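Local structure of pertussis toxin-like subunit ArtA (Escherichia coli, 4Z9D) at residues P14-H26 with V122-V134. The protein probably acts as the NAD-dependent ADP-ribosyltransferase subunit of a pertussis-like AB5 toxin that inhibits trimeric G proteins. The protein carries 2 engineered substitutions. Sequence-based numbering, arbitrary orientation.
Sequences PPEEIFRDGFRSH and VEHIPGENIVEAV. With NAD (nicotinamide-adenine-dinucleotide), chain F.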
loop_
_atom_site.group_PDB
_atom_site.type_symbol
_atom_site.label_atom_id
_atom_site.label_comp_id
_atom_site.label_asym_id
_atom_site.label_seq_id
_atom_site.Cartn_x
_atom_site.Cartn_y
_atom_site.Cartn_z
ATOM N N PRO A 14 -1.035 14.910 2.073
ATOM C CA PRO A 14 0.284 15.545 1.931
ATOM C C PRO A 14 1.262 15.214 3.058
ATOM O O PRO A 14 0.839 14.775 4.121
ATOM C CB PRO A 14 -0.055 17.042 1.947
ATOM C CG PRO A 14 -1.260 17.124 2.835
ATOM C CD PRO A 14 -2.050 15.863 2.569
ATOM N N PRO A 15 2.570 15.404 2.814
ATOM C CA PRO A 15 3.629 15.003 3.748
ATOM C C PRO A 15 3.464 15.646 5.115
ATOM O O PRO A 15 3.792 15.034 6.129
ATOM C CB PRO A 15 4.911 15.489 3.060
ATOM C CG PRO A 15 4.582 15.497 1.619
ATOM C CD PRO A 15 3.118 15.824 1.509
ATOM N N GLU A 16 2.963 16.872 5.151
ATOM C CA GLU A 16 2.832 17.558 6.421
ATOM C C GLU A 16 1.948 16.788 7.392
ATOM O O GLU A 16 2.272 16.659 8.575
ATOM C CB GLU A 16 2.263 18.957 6.190
ATOM C CG GLU A 16 2.084 19.749 7.448
ATOM C CD GLU A 16 3.379 20.046 8.153
ATOM O OE1 GLU A 16 4.461 19.931 7.528
ATOM O OE2 GLU A 16 3.303 20.367 9.357
ATOM N N GLU A 17 0.870 16.219 6.872
ATOM C CA GLU A 17 0.006 15.359 7.665
ATOM C C GLU A 17 0.638 13.984 7.889
ATOM O O GLU A 17 0.706 13.478 9.015
ATOM C CB GLU A 17 -1.352 15.213 6.983
ATOM C CG GLU A 17 -2.320 14.338 7.745
ATOM C CD GLU A 17 -3.568 14.035 6.956
ATOM O OE1 GLU A 17 -3.794 14.714 5.932
ATOM O OE2 GLU A 17 -4.338 13.139 7.372
ATOM N N ILE A 18 1.078 13.381 6.789
ATOM C CA ILE A 18 1.555 12.008 6.793
ATOM C C ILE A 18 2.893 11.829 7.520
ATOM O O ILE A 18 3.065 10.852 8.239
ATOM C CB ILE A 18 1.633 11.478 5.344
ATOM C CG1 ILE A 18 0.234 11.489 4.709
ATOM C CG2 ILE A 18 2.204 10.083 5.302
ATOM C CD1 ILE A 18 -0.825 10.706 5.532
ATOM N N PHE A 19 3.825 12.766 7.376
ATOM C CA PHE A 19 5.106 12.635 8.077
ATOM C C PHE A 19 4.893 12.673 9.585
ATOM O O PHE A 19 5.618 12.029 10.356
ATOM C CB PHE A 19 6.067 13.756 7.694
ATOM C CG PHE A 19 6.677 13.609 6.326
ATOM C CD1 PHE A 19 7.416 14.648 5.789
ATOM C CD2 PHE A 19 6.499 12.453 5.570
ATOM C CE1 PHE A 19 7.977 14.545 4.532
ATOM C CE2 PHE A 19 7.075 12.340 4.317
ATOM C CZ PHE A 19 7.809 13.394 3.797
ATOM N N ARG A 20 3.858 13.403 9.986
ATOM C CA ARG A 20 3.571 13.623 11.393
ATOM C C ARG A 20 2.793 12.429 11.926
ATOM O O ARG A 20 3.157 11.841 12.943
ATOM C CB ARG A 20 2.745 14.900 11.583
ATOM C CG ARG A 20 2.371 15.194 13.030
ATOM C CD ARG A 20 0.981 15.798 13.114
ATOM N NE ARG A 20 0.796 16.999 12.322
ATOM C CZ ARG A 20 -0.327 17.260 11.661
ATOM N NH1 ARG A 20 -0.443 18.372 10.946
ATOM N NH2 ARG A 20 -1.316 16.379 11.671
ATOM N N ASP A 21 1.727 12.075 11.214
ATOM C CA ASP A 21 0.748 11.096 11.691
ATOM C C ASP A 21 0.949 9.668 11.207
ATOM O O ASP A 21 0.418 8.729 11.803
ATOM C CB ASP A 21 -0.656 11.539 11.280
ATOM C CG ASP A 21 -1.048 12.863 11.886
ATOM O OD1 ASP A 21 -0.419 13.245 12.883
ATOM O OD2 ASP A 21 -1.967 13.526 11.357
ATOM N N GLY A 22 1.714 9.496 10.134
ATOM C CA GLY A 22 1.823 8.189 9.515
ATOM C C GLY A 22 0.523 7.818 8.827
ATOM O O GLY A 22 -0.320 8.684 8.571
ATOM N N PHE A 23 0.374 6.540 8.494
ATOM C CA PHE A 23 -0.857 6.031 7.905
ATOM C C PHE A 23 -1.638 5.211 8.912
ATOM O O PHE A 23 -1.041 4.531 9.742
ATOM C CB PHE A 23 -0.563 5.169 6.667
ATOM C CG PHE A 23 0.123 5.910 5.543
ATOM C CD1 PHE A 23 -0.601 6.750 4.712
ATOM C CD2 PHE A 23 1.472 5.707 5.270
ATOM C CE1 PHE A 23 0.016 7.419 3.655
ATOM C CE2 PHE A 23 2.093 6.369 4.202
ATOM C CZ PHE A 23 1.363 7.219 3.398
ATOM N N ARG A 24 -2.967 5.279 8.853
ATOM C CA ARG A 24 -3.801 4.407 9.675
ATOM C C ARG A 24 -4.873 3.749 8.810
ATOM O O ARG A 24 -5.419 4.377 7.899
ATOM C CB ARG A 24 -4.439 5.190 10.839
ATOM C CG ARG A 24 -5.382 4.350 11.704
ATOM C CD ARG A 24 -5.627 4.964 13.097
ATOM N NE ARG A 24 -4.408 5.086 13.897
ATOM C CZ ARG A 24 -3.850 4.105 14.608
ATOM N NH1 ARG A 24 -2.746 4.350 15.297
ATOM N NH2 ARG A 24 -4.369 2.883 14.623
ATOM N N SER A 25 -5.172 2.481 9.084
ATOM C CA SER A 25 -6.154 1.755 8.281
ATOM C C SER A 25 -7.544 2.331 8.512
ATOM O O SER A 25 -7.761 3.059 9.479
ATOM C CB SER A 25 -6.169 0.271 8.634
ATOM O OG SER A 25 -6.488 0.086 10.006
ATOM N N HIS A 26 -8.476 2.001 7.625
ATOM C CA HIS A 26 -9.870 2.425 7.789
ATOM C C HIS A 26 -10.508 1.808 9.033
ATOM O O HIS A 26 -11.253 2.466 9.766
ATOM C CB HIS A 26 -10.703 2.038 6.566
ATOM C CG HIS A 26 -10.359 2.804 5.332
ATOM N ND1 HIS A 26 -10.772 4.104 5.126
ATOM C CD2 HIS A 26 -9.667 2.446 4.222
ATOM C CE1 HIS A 26 -10.331 4.518 3.952
ATOM N NE2 HIS A 26 -9.662 3.536 3.383
ATOM N N VAL A 122 -0.445 -3.785 8.791
ATOM C CA VAL A 122 -1.639 -3.919 9.606
ATOM C C VAL A 122 -1.806 -2.723 10.553
ATOM O O VAL A 122 -0.890 -2.355 11.293
ATOM C CB VAL A 122 -1.632 -5.256 10.391
ATOM C CG1 VAL A 122 -1.687 -6.431 9.419
ATOM C CG2 VAL A 122 -0.407 -5.368 11.306
ATOM N N GLU A 123 -3.000 -2.134 10.510
ATOM C CA GLU A 123 -3.446 -1.055 11.410
ATOM C C GLU A 123 -2.759 0.307 11.217
ATOM O O GLU A 123 -3.437 1.315 11.009
ATOM C CB GLU A 123 -3.312 -1.471 12.890
ATOM C CG GLU A 123 -4.142 -0.557 13.809
ATOM C CD GLU A 123 -3.875 -0.730 15.311
ATOM O OE1 GLU A 123 -3.657 -1.871 15.780
ATOM O OE2 GLU A 123 -3.868 0.300 16.017
ATOM N N HIS A 124 -1.436 0.361 11.294
ATOM C CA HIS A 124 -0.769 1.663 11.409
ATOM C C HIS A 124 0.684 1.611 10.981
ATOM O O HIS A 124 1.439 0.783 11.465
ATOM C CB HIS A 124 -0.855 2.169 12.867
ATOM C CG HIS A 124 -0.133 3.457 13.117
ATOM N ND1 HIS A 124 -0.384 4.610 12.396
ATOM C CD2 HIS A 124 0.842 3.781 14.000
ATOM C CE1 HIS A 124 0.403 5.578 12.826
ATOM N NE2 HIS A 124 1.160 5.105 13.793
ATOM N N ILE A 125 1.061 2.510 10.085
ATOM C CA ILE A 125 2.462 2.781 9.774
ATOM C C ILE A 125 2.871 4.100 10.414
ATOM O O ILE A 125 2.361 5.139 10.036
ATOM C CB ILE A 125 2.690 2.884 8.251
ATOM C CG1 ILE A 125 2.248 1.595 7.552
ATOM C CG2 ILE A 125 4.160 3.234 7.926
ATOM C CD1 ILE A 125 2.137 1.756 6.019
ATOM N N PRO A 126 3.811 4.070 11.368
ATOM C CA PRO A 126 4.269 5.319 11.983
ATOM C C PRO A 126 4.919 6.309 11.003
ATOM O O PRO A 126 5.541 5.905 10.012
ATOM C CB PRO A 126 5.296 4.841 13.020
ATOM C CG PRO A 126 4.972 3.391 13.260
ATOM C CD PRO A 126 4.447 2.882 11.957
ATOM N N GLY A 127 4.781 7.601 11.290
ATOM C CA GLY A 127 5.457 8.630 10.521
ATOM C C GLY A 127 6.956 8.426 10.455
ATOM O O GLY A 127 7.584 8.702 9.426
ATOM N N GLU A 128 7.526 7.914 11.543
ATOM C CA GLU A 128 8.960 7.672 11.631
ATOM C C GLU A 128 9.467 6.612 10.643
ATOM O O GLU A 128 10.667 6.529 10.389
ATOM C CB GLU A 128 9.334 7.292 13.069
ATOM C CG GLU A 128 9.453 8.522 13.963
ATOM C CD GLU A 128 9.625 8.195 15.437
ATOM O OE1 GLU A 128 10.160 9.064 16.167
ATOM O OE2 GLU A 128 9.221 7.087 15.870
ATOM N N ASN A 129 8.564 5.801 10.094
ATOM C CA ASN A 129 8.937 4.817 9.080
ATOM C C ASN A 129 9.011 5.407 7.676
ATOM O O ASN A 129 9.498 4.763 6.748
ATOM C CB ASN A 129 7.935 3.665 9.045
ATOM C CG ASN A 129 8.140 2.694 10.163
ATOM O OD1 ASN A 129 7.970 3.044 11.328
ATOM N ND2 ASN A 129 8.500 1.458 9.826
ATOM N N ILE A 130 8.493 6.615 7.510
ATOM C CA ILE A 130 8.369 7.179 6.176
ATOM C C ILE A 130 9.595 8.005 5.831
ATOM O O ILE A 130 9.923 8.979 6.507
ATOM C CB ILE A 130 7.087 8.008 6.049
ATOM C CG1 ILE A 130 5.880 7.116 6.383
ATOM C CG2 ILE A 130 6.939 8.571 4.634
ATOM C CD1 ILE A 130 4.626 7.881 6.734
ATOM N N VAL A 131 10.267 7.600 4.761
ATOM C CA VAL A 131 11.529 8.190 4.354
ATOM C C VAL A 131 11.336 9.542 3.695
ATOM O O VAL A 131 12.050 10.505 4.004
ATOM C CB VAL A 131 12.280 7.242 3.384
ATOM C CG1 VAL A 131 13.592 7.851 2.915
ATOM C CG2 VAL A 131 12.541 5.912 4.068
ATOM N N GLU A 132 10.381 9.604 2.770
ATOM C CA GLU A 132 10.252 10.758 1.896
ATOM C C GLU A 132 8.942 10.718 1.124
ATOM O O GLU A 132 8.229 9.709 1.119
ATOM C CB GLU A 132 11.452 10.825 0.925
ATOM C CG GLU A 132 11.552 9.622 -0.011
ATOM C CD GLU A 132 12.855 9.575 -0.808
ATOM O OE1 GLU A 132 12.940 8.742 -1.739
ATOM O OE2 GLU A 132 13.787 10.359 -0.506
ATOM N N ALA A 133 8.627 11.824 0.475
ATOM C CA ALA A 133 7.458 11.888 -0.376
ATOM C C ALA A 133 7.824 12.562 -1.686
ATOM O O ALA A 133 8.748 13.364 -1.733
ATOM C CB ALA A 133 6.346 12.637 0.305
ATOM N N VAL A 134 7.109 12.203 -2.746
ATOM C CA VAL A 134 7.234 12.881 -4.034
ATOM C C VAL A 134 5.841 13.231 -4.547
ATOM O O VAL A 134 5.010 12.334 -4.719
ATOM C CB VAL A 134 7.957 11.992 -5.077
ATOM C CG1 VAL A 134 7.961 12.668 -6.446
ATOM C CG2 VAL A 134 9.369 11.684 -4.629
HETATM P PA NAD F . -7.310 3.482 0.539
HETATM O O1A NAD F . -6.329 3.030 1.559
HETATM O O2A NAD F . -8.758 3.497 0.872
HETATM O O5B NAD F . -6.830 4.959 0.045
HETATM C C5B NAD F . -7.565 5.783 -0.875
HETATM C C4B NAD F . -7.674 7.191 -0.252
HETATM O O4B NAD F . -8.522 7.158 0.935
HETATM C C3B NAD F . -6.335 7.610 0.275
HETATM O O3B NAD F . -5.535 8.089 -0.849
HETATM C C2B NAD F . -6.767 8.746 1.156
HETATM O O2B NAD F . -7.315 9.757 0.327
HETATM C C1B NAD F . -7.942 8.088 1.896
HETATM N N9A NAD F . -7.649 7.217 3.090
HETATM C C8A NAD F . -7.111 6.007 3.230
HETATM N N7A NAD F . -7.133 5.694 4.529
HETATM C C5A NAD F . -7.705 6.701 5.196
HETATM C C6A NAD F . -7.972 6.891 6.501
HETATM N N6A NAD F . -7.621 5.914 7.333
HETATM N N1A NAD F . -8.561 8.009 6.957
HETATM C C2A NAD F . -8.910 8.995 6.037
HETATM N N3A NAD F . -8.620 8.779 4.683
HETATM C C4A NAD F . -8.027 7.637 4.296
HETATM O O3 NAD F . -7.144 2.608 -0.766
HETATM P PN NAD F . -5.704 2.266 -1.439
HETATM O O1N NAD F . -4.665 2.071 -0.391
HETATM O O2N NAD F . -5.472 3.196 -2.566
HETATM O O5D NAD F . -6.056 0.819 -2.001
HETATM C C5D NAD F . -7.166 0.591 -2.879
HETATM C C4D NAD F . -6.888 -0.641 -3.746
HETATM O O4D NAD F . -5.567 -0.388 -4.339
HETATM C C3D NAD F . -6.763 -1.920 -2.899
HETATM O O3D NAD F . -7.104 -3.076 -3.672
HETATM C C2D NAD F . -5.266 -1.917 -2.659
HETATM O O2D NAD F . -4.794 -3.226 -2.271
HETATM C C1D NAD F . -4.712 -1.499 -4.015
HETATM N N1N NAD F . -3.275 -1.072 -3.864
HETATM C C2N NAD F . -2.957 0.268 -3.527
HETATM C C3N NAD F . -1.643 0.694 -3.337
HETATM C C7N NAD F . -1.340 2.032 -3.018
HETATM O O7N NAD F . -0.055 2.426 -3.129
HETATM N N7N NAD F . -2.337 2.851 -2.674
HETATM C C4N NAD F . -0.619 -0.239 -3.482
HETATM C C5N NAD F . -0.912 -1.561 -3.818
HETATM C C6N NAD F . -2.222 -1.992 -4.000
HETATM O O HOH W 1 3.235 8.404 13.388
#
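Phe23 and Ile125 form an antiparallel hydrogen-bonded pair, Phe23 N to Ile125 O and Ile125 N to Phe23 O, in a two-stranded sheet (23-24 with 124-125) of this ADP-ribosyltransferase fold, while helix 15-21 runs antiparallel to strand 130-134, at 176° with axes 9.5 Å apart. Ser25 N to Glu123 O extends the backbone pairing. Between helix 15-21 and strand 23-24, Gly22 takes positive phi and its CA lies 3.1 Å from Ile125 O, a CA-H...O contact; the approach of Ile125 O and Gly127 N leaves no room for a side chain here.

Between helix and strand 130-134 the contact is apolar. Ile130 divides its branches: CG2 meets Phe19 CE2, whereas CD1 sits 3.6 Å from Ile18 CG2 and also touches Phe23 CE2. The Phe19 ring presents its edge to Ala133 N, and Pro15 CG packs on Ala133 CB at 3.6 Å. Tyr80 of the adjacent strand 77-83 also touches Pro15 and Ile18, so the helix lies across two strands of the four-stranded sheet.

On the other side of the small sheet, the Arg24 guanidinium lies flat over one face of the His124 ring, planes 11° apart. A bend at chi3 swings the guanidinium toward the neighbouring strand, where NH2 meets the anti lone pair of Glu123 OE2 in a salt bridge of 3.0 Å. Beyond the strand, His26 NE2 donates to NAD O2A over 2.7 Å, placing this end of the contact at the NAD pocket. Phe23 O accepts two bonds from opposite faces of its carbonyl plane: one from Ile125 N, the other from His124 ND1 at 2.7 Å, 40° out of that plane.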